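Phosphoserine aminotransferase (Bacillus alcalophilus, PDB 1W23) catalyses the reversible, pyridoxal-phosphate-dependent transamination between phosphoserine and 3-phosphohydroxypyruvate, the second step of serine biosynthesis from 3-phosphoglycerate. Local coordinates at residues Ser129-Phe133 against Ser134-Leu138; Pro162-His166 against Ala167-Ala171. All coordinates share one frame; numbering follows the deposited sequence. Where two conformers were deposited one is given.

Contact 1: Ser129-Phe133 against Ser134-Leu138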
ATOM      1  N   SER A 129     -28.806  -6.973  13.665  1.00 12.62           N
ATOM      2  CA  SER A 129     -28.399  -6.709  15.046  1.00 12.09           C
ATOM      3  C   SER A 129     -27.083  -7.394  15.385  1.00 11.62           C
ATOM      4  O   SER A 129     -26.600  -8.294  14.718  1.00 13.51           O
ATOM      5  CB  SER A 129     -29.476  -7.201  16.013  1.00 14.75           C
ATOM      6  OG  SER A 129     -29.587  -8.600  16.050  1.00 16.33           O
ATOM      7  N   ILE A 130     -26.544  -6.947  16.523  1.00 11.65           N
ATOM      8  CA  ILE A 130     -25.419  -7.647  17.156  1.00 11.57           C
ATOM      9  C   ILE A 130     -25.961  -8.685  18.095  1.00 12.58           C
ATOM     10  O   ILE A 130     -26.871  -8.357  18.897  1.00 13.76           O
ATOM     11  CB  ILE A 130     -24.561  -6.626  17.911  1.00 11.37           C
ATOM     12  CG1 ILE A 130     -24.146  -5.404  17.047  1.00 11.24           C
ATOM     13  CG2 ILE A 130     -23.349  -7.279  18.578  1.00 12.76           C
ATOM     14  CD1 ILE A 130     -23.429  -5.757  15.760  1.00 11.51           C
ATOM     15  N   PRO A 131     -25.507  -9.940  18.084  1.00 12.41           N
ATOM     16  CA  PRO A 131     -26.024 -10.947  19.053  1.00 13.74           C
ATOM     17  C   PRO A 131     -25.633 -10.577  20.450  1.00 15.33           C
ATOM     18  O   PRO A 131     -24.612  -9.960  20.760  1.00 16.56           O
ATOM     19  CB  PRO A 131     -25.336 -12.236  18.605  1.00 16.44           C
ATOM     20  CG  PRO A 131     -24.159 -11.799  17.845  1.00 15.56           C
ATOM     21  CD  PRO A 131     -24.486 -10.497  17.189  1.00 13.05           C
ATOM     22  N   ASP A 132     -26.494 -10.982  21.410  1.00 17.42           N
ATOM     23  CA  ASP A 132     -26.248 -10.887  22.809  1.00 17.67           C
ATOM     24  C   ASP A 132     -25.012 -11.722  23.140  1.00 16.99           C
ATOM     25  O   ASP A 132     -24.877 -12.848  22.685  1.00 18.05           O
ATOM     26  CB  ASP A 132     -27.468 -11.468  23.526  1.00 23.23           C
ATOM     27  CG  ASP A 132     -28.763 -10.716  23.466  1.00 32.78           C
ATOM     28  OD1 ASP A 132     -29.800 -11.311  23.870  1.00 51.28           O
ATOM     29  OD2 ASP A 132     -28.753  -9.531  23.088  1.00 41.65           O
ATOM     30  N   PHE A 133     -24.130 -11.191  23.988  1.00 17.30           N
ATOM     31  CA  PHE A 133     -22.908 -11.874  24.304  1.00 17.30           C
ATOM     32  C   PHE A 133     -23.172 -13.195  25.009  1.00 19.94           C
ATOM     33  O   PHE A 133     -22.304 -14.092  24.941  1.00 18.36           O
ATOM     34  CB  PHE A 133     -22.040 -10.994  25.186  1.00 19.99           C
ATOM     35  CG  PHE A 133     -21.624  -9.681  24.513  1.00 19.00           C
ATOM     36  CD1 PHE A 133     -21.108  -8.644  25.284  1.00 21.03           C
ATOM     37  CD2 PHE A 133     -21.729  -9.435  23.155  1.00 18.84           C
ATOM     38  CE1 PHE A 133     -20.724  -7.409  24.768  1.00 23.38           C
ATOM     39  CE2 PHE A 133     -21.376  -8.200  22.619  1.00 20.88           C
ATOM     40  CZ  PHE A 133     -20.866  -7.191  23.399  1.00 22.60           C
ATOM     41  N   SER A 134     -24.306 -13.334  25.692  1.00 20.81           N
ATOM     42  CA  SER A 134     -24.704 -14.593  26.305  1.00 24.13           C
ATOM     43  C   SER A 134     -24.859 -15.707  25.257  1.00 23.33           C
ATOM     44  O   SER A 134     -24.871 -16.891  25.653  1.00 29.56           O
ATOM     45  CB  SER A 134     -26.009 -14.409  27.120  1.00 25.31           C
ATOM     46  OG  SER A 134     -27.086 -14.009  26.311  1.00 30.56           O
ATOM     47  N   GLU A 135     -25.062 -15.375  24.005  1.00 20.58           N
ATOM     48  CA  GLU A 135     -25.216 -16.382  22.997  1.00 20.67           C
ATOM     49  C   GLU A 135     -23.870 -16.993  22.534  1.00 17.85           C
ATOM     50  O   GLU A 135     -23.880 -17.952  21.754  1.00 19.08           O
ATOM     51  CB  GLU A 135     -25.945 -15.825  21.785  1.00 24.81           C
ATOM     52  CG  GLU A 135     -27.243 -15.098  22.056  1.00 30.88           C
ATOM     53  CD  GLU A 135     -27.798 -14.348  20.866  1.00 45.60           C
ATOM     54  OE1 GLU A 135     -27.683 -14.967  19.753  1.00 44.63           O
ATOM     55  OE2 GLU A 135     -28.375 -13.193  20.828  1.00 39.42           O
ATOM     56  N   PHE A 136     -22.758 -16.395  22.955  1.00 16.58           N
ATOM     57  CA  PHE A 136     -21.492 -16.778  22.332  1.00 16.15           C
ATOM     58  C   PHE A 136     -21.076 -18.162  22.799  1.00 16.80           C
ATOM     59  O   PHE A 136     -21.016 -18.501  23.988  1.00 20.09           O
ATOM     60  CB  PHE A 136     -20.367 -15.827  22.704  1.00 16.53           C
ATOM     61  CG  PHE A 136     -20.421 -14.445  22.067  1.00 15.81           C
ATOM     62  CD1 PHE A 136     -21.509 -13.937  21.389  1.00 19.02           C
ATOM     63  CD2 PHE A 136     -19.299 -13.634  22.218  1.00 19.87           C
ATOM     64  CE1 PHE A 136     -21.436 -12.638  20.852  1.00 18.22           C
ATOM     65  CE2 PHE A 136     -19.242 -12.400  21.655  1.00 20.90           C
ATOM     66  CZ  PHE A 136     -20.301 -11.898  20.989  1.00 17.76           C
ATOM     67  N   GLN A 137     -20.792 -18.995  21.788  1.00 14.73           N
ATOM     68  CA  GLN A 137     -20.356 -20.367  21.999  1.00 15.54           C
ATOM     69  C   GLN A 137     -18.821 -20.379  21.846  1.00 14.11           C
ATOM     70  O   GLN A 137     -18.281 -20.214  20.749  1.00 15.45           O
ATOM     71  CB  GLN A 137     -21.032 -21.327  21.041  1.00 18.75           C
ATOM     72  CG  GLN A 137     -22.563 -21.226  21.157  1.00 30.98           C
ATOM     73  CD  GLN A 137     -23.076 -21.321  22.596  1.00 44.34           C
ATOM     74  OE1 GLN A 137     -23.866 -20.551  23.159  1.00 54.32           O
ATOM     75  NE2 GLN A 137     -22.602 -22.365  23.297  1.00 54.90           N
ATOM     76  N   LEU A 138     -18.157 -20.565  22.979  1.00 14.42           N
ATOM     77  CA  LEU A 138     -16.715 -20.510  23.101  1.00 14.32           C
ATOM     78  C   LEU A 138     -16.139 -21.905  23.252  1.00 15.29           C
ATOM     79  O   LEU A 138     -16.824 -22.829  23.775  1.00 18.28           O
ATOM     80  CB  LEU A 138     -16.324 -19.617  24.267  1.00 15.55           C
ATOM     81  CG  LEU A 138     -16.902 -18.202  24.283  1.00 16.36           C
ATOM     82  CD1 LEU A 138     -16.447 -17.468  25.542  1.00 19.47           C
ATOM     83  CD2 LEU A 138     -16.563 -17.480  22.969  1.00 16.19           C
TER
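Asp132 and Glu135 are joined by two hydrogen bonds running in opposite senses. In the backbone one, Glu135 N donates to Asp132 O across 2.9 Å with the N-H aimed fairly straight (158°). The other brings the Glu135 side chain back: CG starts beside its own backbone N (chi1 -51°), the chain runs on extended, and OE2 accepts a hydrogen bond from Asp132 N at 3.0 Å. That donor meets OE2 from well above the carboxylate plane, and the bond is bent, so the grip is less than ideal. The Asp132 carboxylate stands nearby, OD1 to Glu135 OE2 3.9 Å, its plane almost perpendicular to that of Glu135; the like charges probably cost something that the N-H of Asp132 partly offsets. One residue on, Phe136 N donates to Phe133 O at 3.1 Å.

The apolar contacts gather on the Phe136 ring. Phe133 CA sits over one face, displaced toward the rim, as a CH-pi contact 4.0 Å from the centroid. The two phenyl side chains run side by side in the same direction, with planes inclined at 54° and Phe133 CD2 3.6 Å from Phe136 CZ. Pro131 CG comes to the edge of the Phe136 ring, near its plane, 4.1 Å from CE1.

Pro131 and Phe136 both rest on Val97 and Ala120, and Phe136 reaches Leu145 as well. Two successive i+3 to i bonds are the signature of a short 3-10 turn, here set in the surface connection between parallel strands 115-121 and 142-148 of the main sheet.

Contact 2: Pro162-His166 against Ala167-Ala171; sequences PEINH and APLIA
The lead-in to strand 169-172, whose last residue, Asp172, binds pyridoxal 5'-phosphate, is an open turn bridged by water. Ile164 and Ala167 stand at its two ends, and their carbonyls both accept from one water, which donates to Ile164 O at 2.8 Å and to Ala167 O at 2.9 Å. No direct hydrogen bond joins the two sides: Ile164 O and Ala167 N are 5.5 Å apart, too far for the bond that closes a standard beta turn. Ile164 CG2 lies close against the same Ala167 carbonyl, 3.3 Å from its O.

At the corner, the imidazole of His166 folds over the residue that follows it. With chi1 at 74°, CG lies between the backbone N and the carbonyl carbon, and this swings the ring above the next peptide. Ala167 CB then sits over the middle of one face, 3.8 Å from the centroid and only 10° off the normal, a well-centred CH-pi contact; Ala167 N lies over a face too. NE2 is hydrogen-bonded to the carboxylate of Asp142, which helps fix the turn of the ring about its bond to CB.

Further along, Leu169 points back at the incoming chain and divides its two methyls. CD1 packs on Ile164 CG1, while CD2 comes 3.6 Å from Pro162 O and meets Pro162 CG, the proline ring and the leucine crossing at about a right angle.

Beyond the turn, the chain enters the sheet between two parallel neighbours, with backbone hydrogen bonds linking Pro168 and Ile170 to strand 142-148 and Ala171 to Met189 of strand 189-193. Ile164 packs on Leu145, while Ile170 reaches Leu83 and Leu87 of helix 75-87.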
ATOM      1  N   PRO A 162     -17.268  -7.619  24.434  1.00 17.06           N
ATOM      2  CA  PRO A 162     -17.295  -8.656  25.474  1.00 19.73           C
ATOM      3  C   PRO A 162     -15.991  -8.810  26.202  1.00 18.26           C
ATOM      4  O   PRO A 162     -14.907  -8.543  25.672  1.00 18.20           O
ATOM      5  CB  PRO A 162     -17.609  -9.862  24.599  1.00 20.05           C
ATOM      6  CG  PRO A 162     -16.974  -9.607  23.278  1.00 20.65           C
ATOM      7  CD  PRO A 162     -17.201  -8.124  23.059  1.00 16.41           C
ATOM      8  N   GLU A 163     -16.075  -9.250  27.458  1.00 19.71           N
ATOM      9  CA  GLU A 163     -14.959  -9.619  28.298  1.00 20.15           C
ATOM     10  C   GLU A 163     -14.696 -11.091  28.050  1.00 19.33           C
ATOM     11  O   GLU A 163     -15.481 -11.942  28.463  1.00 23.96           O
ATOM     12  CB  GLU A 163     -15.338  -9.451  29.777  0.50 28.27           C
ATOM     13  CG  GLU A 163     -14.163  -9.686  30.703  0.50 34.21           C
ATOM     14  CD  GLU A 163     -14.171  -8.873  31.986  0.50 45.94           C
ATOM     15  OE1 GLU A 163     -13.607  -9.435  32.956  0.50 53.80           O
ATOM     16  OE2 GLU A 163     -14.688  -7.731  32.014  0.50 55.83           O
ATOM     17  N   ILE A 164     -13.574 -11.352  27.407  1.00 18.97           N
ATOM     18  CA  ILE A 164     -13.081 -12.644  26.896  1.00 21.59           C
ATOM     19  C   ILE A 164     -11.806 -12.938  27.652  1.00 20.75           C
ATOM     20  O   ILE A 164     -10.957 -12.024  27.636  1.00 29.69           O
ATOM     21  CB  ILE A 164     -12.922 -12.520  25.355  1.00 21.62           C
ATOM     22  CG1 ILE A 164     -14.309 -12.140  24.754  1.00 23.39           C
ATOM     23  CG2 ILE A 164     -12.392 -13.638  24.519  1.00 25.72           C
ATOM     24  CD1 ILE A 164     -15.370 -13.179  25.028  1.00 24.49           C
ATOM     25  N   ASN A 165     -11.648 -14.051  28.316  1.00 20.61           N
ATOM     26  CA  ASN A 165     -10.530 -14.424  29.143  1.00 24.12           C
ATOM     27  C   ASN A 165      -9.791 -15.666  28.664  1.00 20.48           C
ATOM     28  O   ASN A 165      -8.655 -15.948  29.112  1.00 25.11           O
ATOM     29  CB  ASN A 165     -11.035 -14.609  30.625  1.00 34.64           C
ATOM     30  CG  ASN A 165     -11.886 -13.472  31.172  1.00 49.06           C
ATOM     31  OD1 ASN A 165     -11.455 -12.308  31.335  1.00 65.79           O
ATOM     32  ND2 ASN A 165     -13.169 -13.680  31.555  1.00 79.61           N
ATOM     33  N   HIS A 166     -10.401 -16.478  27.802  1.00 17.31           N
ATOM     34  CA  HIS A 166      -9.941 -17.815  27.476  1.00 18.79           C
ATOM     35  C   HIS A 166      -9.035 -17.834  26.226  1.00 17.07           C
ATOM     36  O   HIS A 166      -8.377 -18.822  25.997  1.00 19.87           O
ATOM     37  CB  HIS A 166     -11.088 -18.798  27.259  1.00 20.38           C
ATOM     38  CG  HIS A 166     -11.793 -18.568  25.953  1.00 18.42           C
ATOM     39  ND1 HIS A 166     -12.468 -17.406  25.618  1.00 18.17           N
ATOM     40  CD2 HIS A 166     -11.894 -19.348  24.868  1.00 18.34           C
ATOM     41  CE1 HIS A 166     -12.961 -17.512  24.382  1.00 17.24           C
ATOM     42  NE2 HIS A 166     -12.629 -18.669  23.888  1.00 16.70           N
ATOM     43  N   ALA A 167      -9.051 -16.736  25.480  1.00 15.97           N
ATOM     44  CA  ALA A 167      -8.363 -16.562  24.200  1.00 14.21           C
ATOM     45  C   ALA A 167      -8.352 -15.068  23.901  1.00 13.71           C
ATOM     46  O   ALA A 167      -9.205 -14.343  24.450  1.00 14.47           O
ATOM     47  CB  ALA A 167      -9.145 -17.315  23.122  1.00 15.72           C
ATOM     48  N   PRO A 168      -7.478 -14.551  23.070  1.00 13.12           N
ATOM     49  CA  PRO A 168      -7.531 -13.147  22.743  1.00 13.25           C
ATOM     50  C   PRO A 168      -8.719 -12.767  21.893  1.00 12.38           C
ATOM     51  O   PRO A 168      -9.111 -13.481  20.982  1.00 13.23           O
ATOM     52  CB  PRO A 168      -6.218 -12.983  21.933  1.00 14.93           C
ATOM     53  CG  PRO A 168      -5.892 -14.330  21.384  1.00 16.25           C
ATOM     54  CD  PRO A 168      -6.312 -15.288  22.488  1.00 15.34           C
ATOM     55  N   LEU A 169      -9.266 -11.597  22.200  1.00 12.43           N
ATOM     56  CA  LEU A 169     -10.305 -10.968  21.403  1.00 11.64           C
ATOM     57  C   LEU A 169      -9.644 -10.150  20.281  1.00 10.92           C
ATOM     58  O   LEU A 169      -8.740  -9.333  20.575  1.00 12.06           O
ATOM     59  CB  LEU A 169     -11.185 -10.100  22.279  1.00 12.09           C
ATOM     60  CG  LEU A 169     -12.361  -9.376  21.587  1.00 12.40           C
ATOM     61  CD1 LEU A 169     -13.371 -10.358  21.041  1.00 14.23           C
ATOM     62  CD2 LEU A 169     -13.041  -8.393  22.566  1.00 13.23           C
ATOM     63  N   ILE A 170     -10.075 -10.374  19.059  1.00 10.49           N
ATOM     64  CA  ILE A 170      -9.505  -9.713  17.863  1.00 10.76           C
ATOM     65  C   ILE A 170     -10.625  -9.005  17.152  1.00  9.59           C
ATOM     66  O   ILE A 170     -11.733  -9.592  17.020  1.00 10.37           O
ATOM     67  CB  ILE A 170      -8.877 -10.752  16.906  1.00 14.14           C
ATOM     68  CG1 ILE A 170      -8.073 -11.708  17.760  0.60 18.31           C
ATOM     69  CG2 ILE A 170      -8.201 -10.043  15.740  1.00 12.30           C
ATOM     70  CD1 ILE A 170      -6.612 -11.703  17.684  0.60 17.29           C
ATOM     71  N   ALA A 171     -10.379  -7.767  16.721  1.00  9.84           N
ATOM     72  CA  ALA A 171     -11.458  -7.027  16.056  1.00  9.85           C
ATOM     73  C   ALA A 171     -11.002  -6.328  14.782  1.00  8.98           C
ATOM     74  O   ALA A 171      -9.991  -5.607  14.758  1.00  9.70           O
ATOM     75  CB  ALA A 171     -12.001  -5.952  17.014  1.00 10.90           C
TER
HETATM   76  O   HOH W   1      -8.569 -12.205  26.273  1.00 24.60           O

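How the contacts relate
Following the chain from the N terminus, strand 115-121 runs into the loop that holds contact 1, a tight local turn completed before strand 142-148 begins. That strand and the short strands 150-151 and 156-157 come next, then the loop and turn of contact 2, which delivers the chain to strand 169-172. The two contacts are in series and neither encloses the other, yet they meet in space: Phe133 CE1 lies 3.5 Å from Pro162 N, Phe136 CE2 packs on Pro162 CG, and Leu138 CD1 on His166 CE1. Two successive connections of the sheet thus pack together, both also touching Leu145 of the strand between them.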